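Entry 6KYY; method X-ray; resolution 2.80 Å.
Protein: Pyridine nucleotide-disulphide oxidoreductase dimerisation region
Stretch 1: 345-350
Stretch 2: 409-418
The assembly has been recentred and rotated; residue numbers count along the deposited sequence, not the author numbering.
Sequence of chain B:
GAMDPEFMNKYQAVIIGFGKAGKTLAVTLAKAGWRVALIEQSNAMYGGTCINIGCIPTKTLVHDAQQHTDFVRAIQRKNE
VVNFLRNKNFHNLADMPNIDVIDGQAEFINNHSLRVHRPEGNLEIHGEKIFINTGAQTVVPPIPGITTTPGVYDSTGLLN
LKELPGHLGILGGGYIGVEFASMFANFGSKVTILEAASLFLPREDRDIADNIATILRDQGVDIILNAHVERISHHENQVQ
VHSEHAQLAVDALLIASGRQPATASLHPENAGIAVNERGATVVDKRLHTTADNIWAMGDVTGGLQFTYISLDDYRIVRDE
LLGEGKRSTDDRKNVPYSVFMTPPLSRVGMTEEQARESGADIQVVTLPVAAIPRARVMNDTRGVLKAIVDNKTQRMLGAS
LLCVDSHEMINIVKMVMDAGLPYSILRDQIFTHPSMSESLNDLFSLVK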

# COMPACT_ATOMS: atom_id res chain seq x y z
N LEU B 345 -8.20 -3.66 -8.52
CA LEU B 345 -7.56 -3.81 -9.82
C LEU B 345 -6.90 -2.48 -10.19
O LEU B 345 -7.59 -1.50 -10.48
N SER B 346 -5.57 -2.47 -10.21
CA SER B 346 -4.80 -1.28 -10.56
C SER B 346 -4.07 -1.51 -11.87
O SER B 346 -3.65 -2.62 -12.19
N ARG B 347 -3.92 -0.43 -12.65
CA ARG B 347 -3.43 -0.56 -14.01
C ARG B 347 -2.64 0.67 -14.42
O ARG B 347 -2.90 1.79 -13.96
N VAL B 348 -1.67 0.45 -15.31
CA VAL B 348 -0.93 1.53 -15.96
C VAL B 348 -0.40 0.97 -17.27
O VAL B 348 -0.14 -0.23 -17.39
N GLY B 349 -0.24 1.84 -18.26
CA GLY B 349 0.23 1.38 -19.55
C GLY B 349 -0.84 0.61 -20.31
O GLY B 349 -2.01 0.58 -19.94
N MET B 350 -0.40 -0.03 -21.39
CA MET B 350 -1.33 -0.72 -22.27
C MET B 350 -1.58 -2.15 -21.80
O MET B 350 -0.76 -2.75 -21.10
N MET B 409 1.18 -0.07 -4.86
CA MET B 409 2.35 -0.51 -5.60
C MET B 409 2.26 -0.21 -7.09
O MET B 409 3.29 -0.25 -7.78
N ILE B 410 1.07 0.10 -7.60
CA ILE B 410 0.95 0.50 -9.00
C ILE B 410 1.69 1.81 -9.24
O ILE B 410 2.16 2.07 -10.35
N ASN B 411 1.82 2.64 -8.21
CA ASN B 411 2.61 3.85 -8.32
C ASN B 411 4.10 3.55 -8.43
O ASN B 411 4.86 4.38 -8.94
N ILE B 412 4.54 2.38 -7.96
CA ILE B 412 5.93 1.97 -8.15
C ILE B 412 6.19 1.62 -9.61
O ILE B 412 7.22 1.99 -10.18
N VAL B 413 5.25 0.90 -10.23
CA VAL B 413 5.41 0.52 -11.63
C VAL B 413 5.38 1.76 -12.52
O VAL B 413 6.16 1.88 -13.47
N LYS B 414 4.47 2.70 -12.23
CA LYS B 414 4.40 3.93 -13.01
C LYS B 414 5.68 4.75 -12.87
O LYS B 414 6.04 5.50 -13.78
N MET B 415 6.37 4.61 -11.74
CA MET B 415 7.59 5.37 -11.50
C MET B 415 8.64 5.09 -12.56
O MET B 415 9.07 5.99 -13.29
N VAL B 416 9.07 3.83 -12.68
CA VAL B 416 10.15 3.50 -13.60
C VAL B 416 9.70 3.56 -15.05
O VAL B 416 10.55 3.70 -15.95
N MET B 417 8.40 3.48 -15.32
CA MET B 417 7.93 3.63 -16.70
C MET B 417 8.05 5.08 -17.15
O MET B 417 8.41 5.35 -18.31
N ASP B 418 7.77 6.03 -16.26
CA ASP B 418 7.94 7.44 -16.59
C ASP B 418 9.42 7.78 -16.77
O ASP B 418 9.78 8.55 -17.67

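Strand 345-349 runs nearly parallel to helix 409-418, their axes 6° apart in direction and 8.4 Å apart at closest approach. No hydrogen bond crosses between them, and the contact, which buries 298 Å² in total, rests on apolar packing.

Val348 contributes most. Its side chain points toward the helix in the p rotamer (chi1 67°). Val348 CG1 packs on Ile410 and Val413, Val348 CG2 on Lys414, and Met417 CE lies near both methyls. Val348 CG1 lies 3.8 Å from Ile410 CD1 and 3.9 Å from Val413 CG1; Val348 CG2 rests 3.8 Å from Met417 CE and 4.0 Å from Lys414 CG. One valine thus touches residues spread over two turns of the helix.

Ile410 is the main helical counterpart. With chi1 t and chi2 p, Ile410 CD1 touches Val348 and lies 3.8 Å from Arg347 N. Nearer its own backbone, Ile410 CB sits 3.6 Å from Ser346 CB, the CA-to-CB bond of Ser346 pointing toward the helix; Ser346 OG, m in chi1, finds its hydrogen bond elsewhere in the structure. Val413, t in chi1, also points toward the strand but adds little area.

Farther along, Met417 points toward the strand with chi1 m and chi2 t. Met417 CE meets Val348 and lies 4.2 Å from Gly349 N. Gly349 has a positive phi of 74°, which by itself favours glycine, and an ideal CB on Gly349 would lie 3.5 Å from Met417 CE, a tight approach.

The charged groups are satisfied away from the apolar contact. Arg347 points away from the helix, and Arg347 NH1 donates to Gly349 O at 3.0 Å. Lys414 starts out sideways, packs its aliphatic portion against Val348, then leads its end away, where Lys414 NZ forms a salt bridge with Asp418 OD1 at 2.7 Å.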

# COMPACT_ATOMS: atom_id res chain seq x y z
CB LEU B 345 -8.58 -4.22 -10.88
CG LEU B 345 -8.13 -4.51 -12.32
CD1 LEU B 345 -8.16 -3.26 -13.19
CD2 LEU B 345 -6.75 -5.17 -12.35
CB SER B 346 -3.80 -0.94 -9.45
OG SER B 346 -4.47 -0.52 -8.28
CB ARG B 347 -4.60 -0.78 -14.99
CG ARG B 347 -5.09 -2.21 -15.05
CD ARG B 347 -4.86 -2.79 -16.43
NE ARG B 347 -5.48 -1.98 -17.47
CZ ARG B 347 -4.82 -1.42 -18.47
NH1 ARG B 347 -3.51 -1.59 -18.59
NH2 ARG B 347 -5.47 -0.69 -19.37
CB VAL B 348 0.20 2.08 -15.05
CG1 VAL B 348 1.28 1.02 -14.84
CG2 VAL B 348 0.80 3.35 -15.64
CB MET B 350 -0.81 -0.75 -23.71
CG MET B 350 0.70 -0.86 -23.86
SD MET B 350 1.18 -0.76 -25.59
CE MET B 350 2.78 0.03 -25.46
CB MET B 409 2.57 -2.01 -5.39
CG MET B 409 1.65 -2.89 -6.22
SD MET B 409 1.71 -4.61 -5.71
CE MET B 409 0.34 -4.63 -4.57
CB ILE B 410 -0.53 0.60 -9.41
CG1 ILE B 410 -0.66 0.74 -10.93
CG2 ILE B 410 -1.22 1.75 -8.70
CD1 ILE B 410 -0.27 -0.50 -11.70
CB ASN B 411 2.35 4.77 -7.12
CG ASN B 411 0.88 5.11 -6.97
OD1 ASN B 411 0.30 5.80 -7.80
ND2 ASN B 411 0.27 4.64 -5.88
CB ILE B 412 6.29 0.80 -7.22
CG1 ILE B 412 6.12 1.19 -5.75
CG2 ILE B 412 7.71 0.32 -7.48
CD1 ILE B 412 6.62 0.14 -4.78
CB VAL B 413 4.32 -0.49 -12.03
CG1 VAL B 413 4.44 -0.85 -13.50
CG2 VAL B 413 4.42 -1.74 -11.16
CB LYS B 414 3.19 4.75 -12.57
CG LYS B 414 2.91 5.97 -13.43
CD LYS B 414 2.92 7.24 -12.61
CE LYS B 414 2.16 8.34 -13.32
NZ LYS B 414 2.53 8.42 -14.76
CB MET B 415 8.13 5.05 -10.11
CG MET B 415 7.63 5.97 -9.01
SD MET B 415 8.51 7.53 -8.98
CE MET B 415 7.21 8.63 -8.42
CB VAL B 416 10.73 2.11 -13.27
CG1 VAL B 416 10.99 1.98 -11.78
CG2 VAL B 416 9.80 1.01 -13.73
CB MET B 417 6.49 3.14 -16.83
CG MET B 417 6.37 1.63 -16.87
SD MET B 417 4.81 0.99 -17.50
CE MET B 417 3.87 2.49 -17.75
CB ASP B 418 7.32 8.32 -15.51
CG ASP B 418 5.80 8.37 -15.61
OD1 ASP B 418 5.16 8.79 -14.62
OD2 ASP B 418 5.26 7.98 -16.66